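Local coordinates for putative membrane protein (Yersinia pestis CO92, PDB 5TF3) that is of unknown function but is probably membrane-associated, as a member of the DUF1198 family with a compact all-helical fold, at residues A[20-23]-A[24-28]; A[29-33]-A[34-38]; A[39-42]-A[43-47]; A[117-120]-A[121-125]. All blocks are in the same frame, centred on the assembly; numbering follows the deposited sequence.

All four contacts are local, each joining residues three to five apart along or at the end of a helix. Contacts 1, 2 and 3, partly buried between helices, run in series through helices 22-29 and 33-45 and touch one another, Met27, Leu28 and Met31 all reaching Phe39. Contact 4, on helix 108-122, is a surface contact across the chain's centre, about 30 Å from contact 3 between centres. Contacts 1 and 2 lie near N-terminal helix ends, contacts 3 and 4 near C-terminal ends. Contact 1 rests on backbone bonds with Glu25 laid over the turn; hydroxyls of Thr36, Thr43 and Ser44, joined by the Asn45 amide, serve contacts 2 and 3; aromatic rings and asparagine amides characterise contact 4.

Contact 1 (A[20-23]-A[24-28])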
loop_
_atom_site.group_PDB
_atom_site.type_symbol
_atom_site.label_atom_id
_atom_site.label_comp_id
_atom_site.label_asym_id
_atom_site.label_seq_id
_atom_site.Cartn_x
_atom_site.Cartn_y
_atom_site.Cartn_z
ATOM N N LYS A 20 1.224 7.812 11.485
ATOM C CA LYS A 20 2.063 8.998 11.374
ATOM C C LYS A 20 2.548 9.191 9.934
ATOM O O LYS A 20 2.784 8.217 9.214
ATOM C CB LYS A 20 3.265 8.891 12.307
ATOM C CG LYS A 20 2.922 8.959 13.794
ATOM C CD LYS A 20 4.175 8.847 14.650
ATOM C CE LYS A 20 3.912 9.312 16.085
ATOM N NZ LYS A 20 5.174 9.326 16.880
ATOM N N PRO A 21 2.740 10.444 9.506
ATOM C CA PRO A 21 3.180 10.699 8.122
ATOM C C PRO A 21 4.477 10.008 7.749
ATOM O O PRO A 21 4.656 9.666 6.576
ATOM C CB PRO A 21 3.344 12.226 8.082
ATOM C CG PRO A 21 2.523 12.734 9.189
ATOM C CD PRO A 21 2.487 11.691 10.254
ATOM N N ILE A 22 5.394 9.804 8.704
ATOM C CA ILE A 22 6.678 9.166 8.398
ATOM C C ILE A 22 6.483 7.863 7.636
ATOM O O ILE A 22 7.308 7.493 6.787
ATOM C CB ILE A 22 7.500 8.949 9.691
ATOM C CG1 ILE A 22 8.896 8.407 9.367
ATOM C CG2 ILE A 22 6.811 7.981 10.616
ATOM C CD1 ILE A 22 9.786 9.393 8.673
ATOM N N TYR A 23 5.389 7.150 7.893
ATOM C CA TYR A 23 5.198 5.904 7.173
ATOM C C TYR A 23 4.915 6.128 5.693
ATOM O O TYR A 23 5.191 5.240 4.888
ATOM C CB TYR A 23 4.081 5.095 7.824
ATOM C CG TYR A 23 4.477 4.575 9.187
ATOM C CD1 TYR A 23 5.185 3.395 9.310
ATOM C CD2 TYR A 23 4.165 5.282 10.346
ATOM C CE1 TYR A 23 5.568 2.914 10.552
ATOM C CE2 TYR A 23 4.544 4.812 11.603
ATOM C CZ TYR A 23 5.249 3.631 11.691
ATOM O OH TYR A 23 5.625 3.138 12.917
ATOM N N ILE A 24 4.389 7.290 5.319
ATOM C CA ILE A 24 4.161 7.591 3.908
ATOM C C ILE A 24 5.420 8.160 3.265
ATOM O O ILE A 24 5.794 7.765 2.160
ATOM C CB ILE A 24 2.973 8.561 3.768
ATOM C CG1 ILE A 24 1.788 8.069 4.582
ATOM C CG2 ILE A 24 2.581 8.716 2.317
ATOM C CD1 ILE A 24 1.366 6.718 4.230
ATOM N N GLU A 25 6.079 9.085 3.967
ATOM C CA GLU A 25 7.320 9.679 3.480
ATOM C C GLU A 25 8.383 8.618 3.220
ATOM O O GLU A 25 9.117 8.697 2.230
ATOM C CB GLU A 25 7.812 10.727 4.490
ATOM C CG GLU A 25 6.805 11.876 4.676
ATOM C CD GLU A 25 7.017 12.738 5.945
ATOM O OE1 GLU A 25 7.702 12.290 6.897
ATOM O OE2 GLU A 25 6.467 13.870 5.986
ATOM N N SER A 26 8.476 7.605 4.086
ATOM C CA SER A 26 9.480 6.563 3.872
ATOM C C SER A 26 9.227 5.807 2.574
ATOM O O SER A 26 10.169 5.486 1.835
ATOM C CB SER A 26 9.503 5.599 5.056
ATOM O OG SER A 26 10.008 6.267 6.196
HETATM N N MSE A 27 7.968 5.520 2.274
HETATM C CA MSE A 27 7.622 4.859 1.022
HETATM C C MSE A 27 7.945 5.728 -0.197
HETATM O O MSE A 27 8.434 5.228 -1.215
HETATM C CB MSE A 27 6.139 4.474 1.024
HETATM C CG MSE A 27 5.677 3.858 -0.277
HETATM SE SE MSE A 27 3.771 3.582 -0.190
HETATM C CE MSE A 27 3.258 5.471 -0.213
ATOM N N LEU A 28 7.680 7.034 -0.100
ATOM C CA LEU A 28 7.988 7.917 -1.221
ATOM C C LEU A 28 9.481 7.938 -1.513
ATOM O O LEU A 28 9.890 7.938 -2.677
ATOM C CB LEU A 28 7.481 9.332 -0.940
ATOM C CG LEU A 28 5.971 9.447 -0.728
ATOM C CD1 LEU A 28 5.610 10.890 -0.387
ATOM C CD2 LEU A 28 5.226 8.982 -1.965
#
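With chi1 at -61°, CG of Glu25 stands anti to its own carbonyl carbon, and the side chain runs extended from there back over the preceding turn, towards Pro21 and Ile22. Glu25 CG lies 3.6 Å from Pro21 O, and Glu25 OE1 comes to 3.6 Å from Ile22 CA. In Ile22 it is CG1 that lies opposite the backbone N (chi1 -175°), and the two side chains cross at about a right angle, CD1 of Ile22 near OE1 of Glu25. The carboxylate has its main polar partner outside this turn, since Glu25 OE2 forms a salt bridge with Arg7 of helix 2-17.

Pro21 O is gripped by two amides. Glu25 N approaches in the carbonyl plane at 3.0 Å and makes a nearly straight bond, whereas Ile24 N, at 2.7 Å from Pro21 O, comes from above that plane with a more bent N-H. One residue on, Ser26 N donates to Ile22 O over 2.9 Å, and Ser26 OG lies 3.0 Å from Ile22 O.

Ile24 is buried against Ile13 and Val58, so helices 2-17 and 48-65 cover this face of the turn, while Tyr23 meets His62 edge to face. Bonds from i+3 and i+4 amides to one carbonyl, with proline near the N-terminal end, fit the N-terminal turn of an alpha-helix, here that of 22-29.

Contact 2 (A[29-33]-A[34-38]); sequences QEMGP and RQTQM
Thr36 turns its hydroxyl back along the helix towards Gly32 and Met31, while the longer side chain of Gln37 extends beside Pro33 O. In Thr36 the OG1 branch stands anti to the carbonyl carbon (chi1 -52°), which directs it to the preceding turn, and the methyl CG2 is anti to the backbone N. Thr36 OG1 donates to Gly32 O over 2.7 Å from above the carbonyl plane, 48° out of it. The backbone amide of the same residue, Thr36 N, reaches Gly32 O at 2.8 Å, so a single threonine holds this oxygen with two donors, one out of the carbonyl plane and one almost in line with the C=O bond.

Across the hydroxyl lies Met31, whose CB is 3.3 Å from Thr36 OG1; beyond CG its selenomethionine chain runs out extended to Tyr100 and Phe101. Gln37 covers the next carbonyl: its CG approaches Pro33 O to 3.3 Å, alongside the bond of 3.0 Å from Gln37 N to Pro33 O. CB of Gln35 lies 3.7 Å from Gly32 O, and its side chain also touches Phe99 of helix 91-100.

Gly32 is the N-cap of helix 33-45 and Pro33 its first residue, a position where a proline's missing N-H costs no helical bond. The doubled donation from Thr36 gives the carbonyl oxygen of the buried Gly32 two donors and ties the N-cap to the first turn through both backbone and side chain.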
loop_
_atom_site.group_PDB
_atom_site.type_symbol
_atom_site.label_atom_id
_atom_site.label_comp_id
_atom_site.label_asym_id
_atom_site.label_seq_id
_atom_site.Cartn_x
_atom_site.Cartn_y
_atom_site.Cartn_z
ATOM N N GLN A 29 10.312 7.950 -0.465
ATOM C CA GLN A 29 11.761 7.993 -0.656
ATOM C C GLN A 29 12.249 6.862 -1.545
ATOM O O GLN A 29 13.228 7.032 -2.275
ATOM C CB GLN A 29 12.474 7.917 0.691
ATOM C CG GLN A 29 12.325 9.137 1.554
ATOM C CD GLN A 29 13.063 8.977 2.872
ATOM O OE1 GLN A 29 12.465 9.067 3.948
ATOM N NE2 GLN A 29 14.369 8.724 2.793
ATOM N N GLU A 30 11.583 5.709 -1.503
ATOM C CA GLU A 30 11.984 4.544 -2.273
ATOM C C GLU A 30 11.261 4.436 -3.607
ATOM O O GLU A 30 11.380 3.408 -4.277
ATOM C CB GLU A 30 11.756 3.269 -1.459
ATOM C CG GLU A 30 12.377 3.312 -0.074
ATOM C CD GLU A 30 13.141 2.045 0.265
ATOM O OE1 GLU A 30 13.722 1.436 -0.657
ATOM O OE2 GLU A 30 13.153 1.656 1.453
HETATM N N MSE A 31 10.489 5.442 -3.991
HETATM C CA MSE A 31 10.001 5.507 -5.355
HETATM C C MSE A 31 10.945 6.403 -6.140
HETATM O O MSE A 31 11.517 7.334 -5.584
HETATM C CB MSE A 31 8.584 6.061 -5.423
HETATM C CG MSE A 31 7.522 5.187 -4.815
HETATM SE SE MSE A 31 5.840 6.098 -5.001
HETATM C CE MSE A 31 4.690 4.878 -3.999
ATOM N N GLY A 32 11.112 6.135 -7.428
ATOM C CA GLY A 32 11.888 7.025 -8.265
ATOM C C GLY A 32 11.201 8.364 -8.451
ATOM O O GLY A 32 10.021 8.532 -8.131
ATOM N N PRO A 33 11.931 9.350 -8.981
ATOM C CA PRO A 33 11.351 10.706 -9.072
ATOM C C PRO A 33 10.094 10.773 -9.928
ATOM O O PRO A 33 9.081 11.326 -9.484
ATOM C CB PRO A 33 12.498 11.540 -9.662
ATOM C CG PRO A 33 13.730 10.715 -9.470
ATOM C CD PRO A 33 13.299 9.286 -9.505
ATOM N N ARG A 34 10.114 10.210 -11.141
ATOM C CA ARG A 34 8.911 10.250 -11.970
ATOM C C ARG A 34 7.767 9.471 -11.324
ATOM O O ARG A 34 6.624 9.947 -11.274
ATOM C CB ARG A 34 9.208 9.713 -13.367
ATOM C CG ARG A 34 7.985 9.752 -14.255
ATOM C CD ARG A 34 8.324 9.695 -15.729
ATOM N NE ARG A 34 8.793 8.388 -16.180
ATOM C CZ ARG A 34 9.931 8.194 -16.844
ATOM N NH1 ARG A 34 10.726 9.222 -17.130
ATOM N NH2 ARG A 34 10.269 6.973 -17.231
ATOM N N GLN A 35 8.064 8.272 -10.812
ATOM C CA GLN A 35 7.052 7.476 -10.117
ATOM C C GLN A 35 6.454 8.236 -8.934
ATOM O O GLN A 35 5.235 8.182 -8.699
ATOM C CB GLN A 35 7.663 6.149 -9.648
ATOM C CG GLN A 35 8.152 5.216 -10.765
ATOM C CD GLN A 35 9.568 5.520 -11.254
ATOM O OE1 GLN A 35 10.200 6.485 -10.815
ATOM N NE2 GLN A 35 10.070 4.694 -12.171
ATOM N N THR A 36 7.294 8.922 -8.154
ATOM C CA THR A 36 6.776 9.704 -7.029
ATOM C C THR A 36 5.828 10.789 -7.521
ATOM O O THR A 36 4.730 10.963 -6.981
ATOM C CB THR A 36 7.926 10.328 -6.231
ATOM O OG1 THR A 36 8.871 9.313 -5.872
ATOM C CG2 THR A 36 7.404 10.993 -4.954
ATOM N N GLN A 37 6.237 11.525 -8.562
ATOM C CA GLN A 37 5.417 12.616 -9.085
ATOM C C GLN A 37 4.068 12.107 -9.561
ATOM O O GLN A 37 3.027 12.718 -9.281
ATOM C CB GLN A 37 6.147 13.330 -10.226
ATOM C CG GLN A 37 7.383 14.102 -9.791
ATOM C CD GLN A 37 8.221 14.570 -10.984
ATOM O OE1 GLN A 37 7.714 14.700 -12.106
ATOM N NE2 GLN A 37 9.510 14.811 -10.744
HETATM N N MSE A 38 4.063 10.986 -10.282
HETATM C CA MSE A 38 2.829 10.362 -10.748
HETATM C C MSE A 38 1.952 9.921 -9.575
HETATM O O MSE A 38 0.737 10.134 -9.583
HETATM C CB MSE A 38 3.158 9.172 -11.666
HETATM C CG MSE A 38 4.011 9.564 -12.892
HETATM SE SE MSE A 38 4.918 8.084 -13.844
HETATM C CE MSE A 38 3.345 7.200 -14.586
#

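Contact 3 (A[39-42]-A[43-47])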
loop_
_atom_site.group_PDB
_atom_site.type_symbol
_atom_site.label_atom_id
_atom_site.label_comp_id
_atom_site.label_asym_id
_atom_site.label_seq_id
_atom_site.Cartn_x
_atom_site.Cartn_y
_atom_site.Cartn_z
ATOM N N PHE A 39 2.576 9.318 -8.557
ATOM C CA PHE A 39 1.813 8.843 -7.406
ATOM C C PHE A 39 1.202 10.007 -6.644
ATOM O O PHE A 39 0.026 9.967 -6.263
ATOM C CB PHE A 39 2.701 8.007 -6.484
ATOM C CG PHE A 39 2.015 7.568 -5.223
ATOM C CD1 PHE A 39 1.143 6.482 -5.236
ATOM C CD2 PHE A 39 2.235 8.232 -4.030
ATOM C CE1 PHE A 39 0.506 6.074 -4.072
ATOM C CE2 PHE A 39 1.595 7.823 -2.853
ATOM C CZ PHE A 39 0.735 6.743 -2.880
ATOM N N ILE A 40 1.993 11.055 -6.416
ATOM C CA ILE A 40 1.520 12.236 -5.698
ATOM C C ILE A 40 0.375 12.893 -6.453
ATOM O O ILE A 40 -0.631 13.305 -5.859
ATOM C CB ILE A 40 2.682 13.228 -5.492
ATOM C CG1 ILE A 40 3.660 12.706 -4.436
ATOM C CG2 ILE A 40 2.162 14.608 -5.189
ATOM C CD1 ILE A 40 3.017 12.059 -3.277
ATOM N N ARG A 41 0.526 13.031 -7.772
ATOM C CA ARG A 41 -0.505 13.704 -8.553
ATOM C C ARG A 41 -1.799 12.905 -8.554
ATOM O O ARG A 41 -2.886 13.481 -8.469
ATOM C CB ARG A 41 -0.040 13.952 -9.985
ATOM C CG ARG A 41 -1.097 14.703 -10.795
ATOM C CD ARG A 41 -0.597 15.134 -12.159
ATOM N NE ARG A 41 -0.046 13.992 -12.866
ATOM C CZ ARG A 41 1.215 13.896 -13.270
ATOM N NH1 ARG A 41 2.070 14.897 -13.065
ATOM N NH2 ARG A 41 1.611 12.790 -13.890
ATOM N N SER A 42 -1.709 11.575 -8.640
ATOM C CA SER A 42 -2.941 10.795 -8.665
ATOM C C SER A 42 -3.601 10.763 -7.289
ATOM O O SER A 42 -4.831 10.700 -7.192
ATOM C CB SER A 42 -2.674 9.378 -9.191
ATOM O OG SER A 42 -2.390 8.464 -8.143
ATOM N N THR A 43 -2.815 10.844 -6.218
ATOM C CA THR A 43 -3.396 10.769 -4.883
ATOM C C THR A 43 -3.953 12.110 -4.416
ATOM O O THR A 43 -4.929 12.142 -3.661
ATOM C CB THR A 43 -2.352 10.261 -3.886
ATOM O OG1 THR A 43 -1.851 8.990 -4.324
ATOM C CG2 THR A 43 -2.966 10.090 -2.520
ATOM N N SER A 44 -3.359 13.225 -4.836
ATOM C CA SER A 44 -3.877 14.512 -4.393
ATOM C C SER A 44 -5.067 14.969 -5.230
ATOM O O SER A 44 -5.896 15.747 -4.748
ATOM C CB SER A 44 -2.762 15.562 -4.414
ATOM O OG SER A 44 -2.209 15.688 -5.712
ATOM N N ASN A 45 -5.185 14.483 -6.463
ATOM C CA ASN A 45 -6.263 14.882 -7.362
ATOM C C ASN A 45 -7.347 13.826 -7.501
ATOM O O ASN A 45 -8.308 14.041 -8.250
ATOM C CB ASN A 45 -5.707 15.206 -8.754
ATOM C CG ASN A 45 -4.893 16.486 -8.776
ATOM O OD1 ASN A 45 -5.402 17.551 -9.130
ATOM N ND2 ASN A 45 -3.621 16.387 -8.400
ATOM N N GLY A 46 -7.217 12.693 -6.809
ATOM C CA GLY A 46 -8.109 11.577 -7.008
ATOM C C GLY A 46 -9.251 11.557 -6.007
ATOM O O GLY A 46 -9.264 12.276 -5.007
ATOM N N SER A 47 -10.227 10.707 -6.308
ATOM C CA SER A 47 -11.366 10.521 -5.429
ATOM C C SER A 47 -10.922 9.808 -4.162
ATOM O O SER A 47 -9.770 9.390 -4.018
ATOM C CB SER A 47 -12.456 9.719 -6.130
ATOM O OG SER A 47 -12.056 8.365 -6.260
#
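Thr43 OG1 sits over the centre of the Phe39 ring, 3.6 Å above its plane, and donates to Phe39 O over 2.9 Å. The same oxygen accepts from Thr43 N at 3.0 Å, and the two donors reach Phe39 O from opposite faces of the carbonyl plane. A chi1 of 176° puts CG of Phe39 opposite its N, a setting that swings the ring toward the C-terminal end of the helix, beneath the threonine hydroxyl.

The pattern recurs on the next carbonyl. Ser44 OG bonds to Ile40 O at 2.9 Å and Ser44 N reaches that atom at 2.9 Å as well, again from opposite faces. With chi1 at 58°, OG of Ser44 lies between its backbone N and carbonyl carbon, from where it can bend back to the preceding turn. Asn45 then uses its amide: ND2 donates to a lone pair of Arg41 O, in the carbonyl plane and 3.0 Å away, beside a longer bond of 3.2 Å from Asn45 N to Arg41 O. Three successive carbonyls near the end of helix 33-45 thus each take a side-chain donor in addition to backbone amide donation.

Farther out, Ser42 OG has a weak bond to Glu50, and Ser47 is the N-cap just before helix 48-65, its hydroxyl bonding weakly to the amides of Glu49 and Glu50. Lys8 donates to Ser44 O. Phe39 touches Met27 and Leu28 of helix 22-29 and Ala54 and Leu57 of helix 48-65, with Tyr100 meeting it edge to face, while Ile40 and Thr43 pack on helix 2-17.

Contact 4 (A[117-120]-A[121-125]); sequences HYNL and HFNPE
The rings of Tyr118 and Phe122 meet obliquely, their centroids 5.6 Å apart and their planes at 34°. The closest carbons are Tyr118 CD1 and Phe122 CD2, at 3.6 Å. Over one face of the Phe122 ring lies CD2 of His121, 3.3 Å from the plane and displaced from the ring centre, while Tyr118 O is in plane at the edge of Phe122. The tyrosine side chain leaves on the far side from its own N (chi1 162°), and this carries the ring forward along the helix towards Phe122 and Asn123. The amide of Asn123 is turned 86° against the tyrosine ring, with ND2 3.7 Å from Tyr118 CE2.

Two asparagines four residues apart join their side chains here: Asn123 ND2 makes a weak, bent bond of 2.9 Å to Asn119 OD1. Both have stronger partners elsewhere, Asn119 ND2 donating to Leu89 O and Asn123 OD1 accepting from Arg77.

This is the C-terminal end of helix 108-122, where Asn123 is the first residue to leave helical backbone angles. The regular bonds persist up to that point, Phe122 N to Tyr118 O and Asn123 N to Asn119 O both at 3.0 Å. A water then donates to both Leu120 O, at 2.7 Å, and Asn123 O, bridging the last turn to the departing chain.

Tyr118 OH bonds to Pro87 O, and its ring meets Phe59. Both Tyr118 and Phe122 rest on Val73 and Arg77 of helix 70-82.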
loop_
_atom_site.group_PDB
_atom_site.type_symbol
_atom_site.label_atom_id
_atom_site.label_comp_id
_atom_site.label_asym_id
_atom_site.label_seq_id
_atom_site.Cartn_x
_atom_site.Cartn_y
_atom_site.Cartn_z
ATOM N N HIS A 117 0.047 -16.321 -0.794
ATOM C CA HIS A 117 0.178 -16.856 0.558
ATOM C C HIS A 117 -0.456 -15.930 1.590
ATOM O O HIS A 117 -1.001 -16.406 2.592
ATOM C CB HIS A 117 1.651 -17.112 0.886
ATOM C CG HIS A 117 2.208 -18.341 0.234
ATOM N ND1 HIS A 117 2.903 -18.305 -0.956
ATOM C CD2 HIS A 117 2.155 -19.645 0.598
ATOM C CE1 HIS A 117 3.258 -19.531 -1.294
ATOM N NE2 HIS A 117 2.820 -20.362 -0.367
ATOM N N TYR A 118 -0.414 -14.617 1.357
ATOM C CA TYR A 118 -1.017 -13.675 2.293
ATOM C C TYR A 118 -2.523 -13.881 2.375
ATOM O O TYR A 118 -3.089 -13.976 3.467
ATOM C CB TYR A 118 -0.693 -12.231 1.884
ATOM C CG TYR A 118 -1.636 -11.248 2.535
ATOM C CD1 TYR A 118 -1.558 -10.987 3.910
ATOM C CD2 TYR A 118 -2.621 -10.602 1.791
ATOM C CE1 TYR A 118 -2.442 -10.116 4.525
ATOM C CE2 TYR A 118 -3.499 -9.719 2.390
ATOM C CZ TYR A 118 -3.405 -9.484 3.755
ATOM O OH TYR A 118 -4.276 -8.615 4.363
ATOM N N ASN A 119 -3.193 -13.961 1.226
ATOM C CA ASN A 119 -4.641 -14.141 1.249
ATOM C C ASN A 119 -5.012 -15.497 1.840
ATOM O O ASN A 119 -5.948 -15.602 2.641
ATOM C CB ASN A 119 -5.206 -13.978 -0.167
ATOM C CG ASN A 119 -5.226 -12.532 -0.618
ATOM O OD1 ASN A 119 -5.579 -11.628 0.149
ATOM N ND2 ASN A 119 -4.823 -12.298 -1.868
ATOM N N LEU A 120 -4.259 -16.534 1.484
ATOM C CA LEU A 120 -4.524 -17.869 2.005
ATOM C C LEU A 120 -4.345 -17.927 3.522
ATOM O O LEU A 120 -5.172 -18.514 4.228
ATOM C CB LEU A 120 -3.599 -18.868 1.314
ATOM C CG LEU A 120 -3.658 -20.302 1.823
ATOM C CD1 LEU A 120 -5.038 -20.872 1.535
ATOM C CD2 LEU A 120 -2.559 -21.142 1.181
ATOM N N HIS A 121 -3.261 -17.339 4.033
ATOM C CA HIS A 121 -2.911 -17.460 5.448
ATOM C C HIS A 121 -3.805 -16.595 6.330
ATOM O O HIS A 121 -4.190 -17.015 7.427
ATOM C CB HIS A 121 -1.435 -17.082 5.648
ATOM C CG HIS A 121 -0.914 -17.309 7.041
ATOM N ND1 HIS A 121 -0.397 -18.518 7.458
ATOM C CD2 HIS A 121 -0.813 -16.474 8.106
ATOM C CE1 HIS A 121 -0.011 -18.423 8.720
ATOM N NE2 HIS A 121 -0.242 -17.191 9.133
ATOM N N PHE A 122 -4.145 -15.384 5.873
ATOM C CA PHE A 122 -4.775 -14.403 6.742
ATOM C C PHE A 122 -6.242 -14.133 6.459
ATOM O O PHE A 122 -6.920 -13.601 7.336
ATOM C CB PHE A 122 -4.048 -13.057 6.655
ATOM C CG PHE A 122 -2.727 -13.034 7.349
ATOM C CD1 PHE A 122 -2.647 -12.708 8.696
ATOM C CD2 PHE A 122 -1.557 -13.309 6.647
ATOM C CE1 PHE A 122 -1.428 -12.669 9.336
ATOM C CE2 PHE A 122 -0.334 -13.282 7.278
ATOM C CZ PHE A 122 -0.266 -12.946 8.623
ATOM N N ASN A 123 -6.745 -14.411 5.266
ATOM C CA ASN A 123 -8.123 -13.996 5.049
ATOM C C ASN A 123 -9.013 -15.228 5.038
ATOM O O ASN A 123 -8.971 -16.006 4.078
ATOM C CB ASN A 123 -8.254 -13.201 3.750
ATOM C CG ASN A 123 -7.543 -11.853 3.836
ATOM O OD1 ASN A 123 -7.716 -11.119 4.803
ATOM N ND2 ASN A 123 -6.730 -11.542 2.847
ATOM N N PRO A 124 -9.804 -15.461 6.091
ATOM C CA PRO A 124 -10.444 -16.771 6.275
ATOM C C PRO A 124 -11.421 -17.083 5.151
ATOM O O PRO A 124 -12.104 -16.199 4.633
ATOM C CB PRO A 124 -11.149 -16.633 7.633
ATOM C CG PRO A 124 -11.261 -15.154 7.880
ATOM C CD PRO A 124 -10.092 -14.527 7.195
ATOM N N GLU A 125 -11.478 -18.362 4.784
ATOM C CA GLU A 125 -12.107 -18.834 3.554
ATOM C C GLU A 125 -13.613 -18.583 3.457
ATOM O O GLU A 125 -14.090 -18.304 2.347
ATOM C CB GLU A 125 -11.797 -20.324 3.345
ATOM C CG GLU A 125 -11.703 -21.164 4.617
ATOM C CD GLU A 125 -10.371 -21.882 4.745
ATOM O OE1 GLU A 125 -9.513 -21.422 5.534
ATOM O OE2 GLU A 125 -10.179 -22.907 4.050
HETATM O O HOH W 1 -7.775 -18.641 3.735
#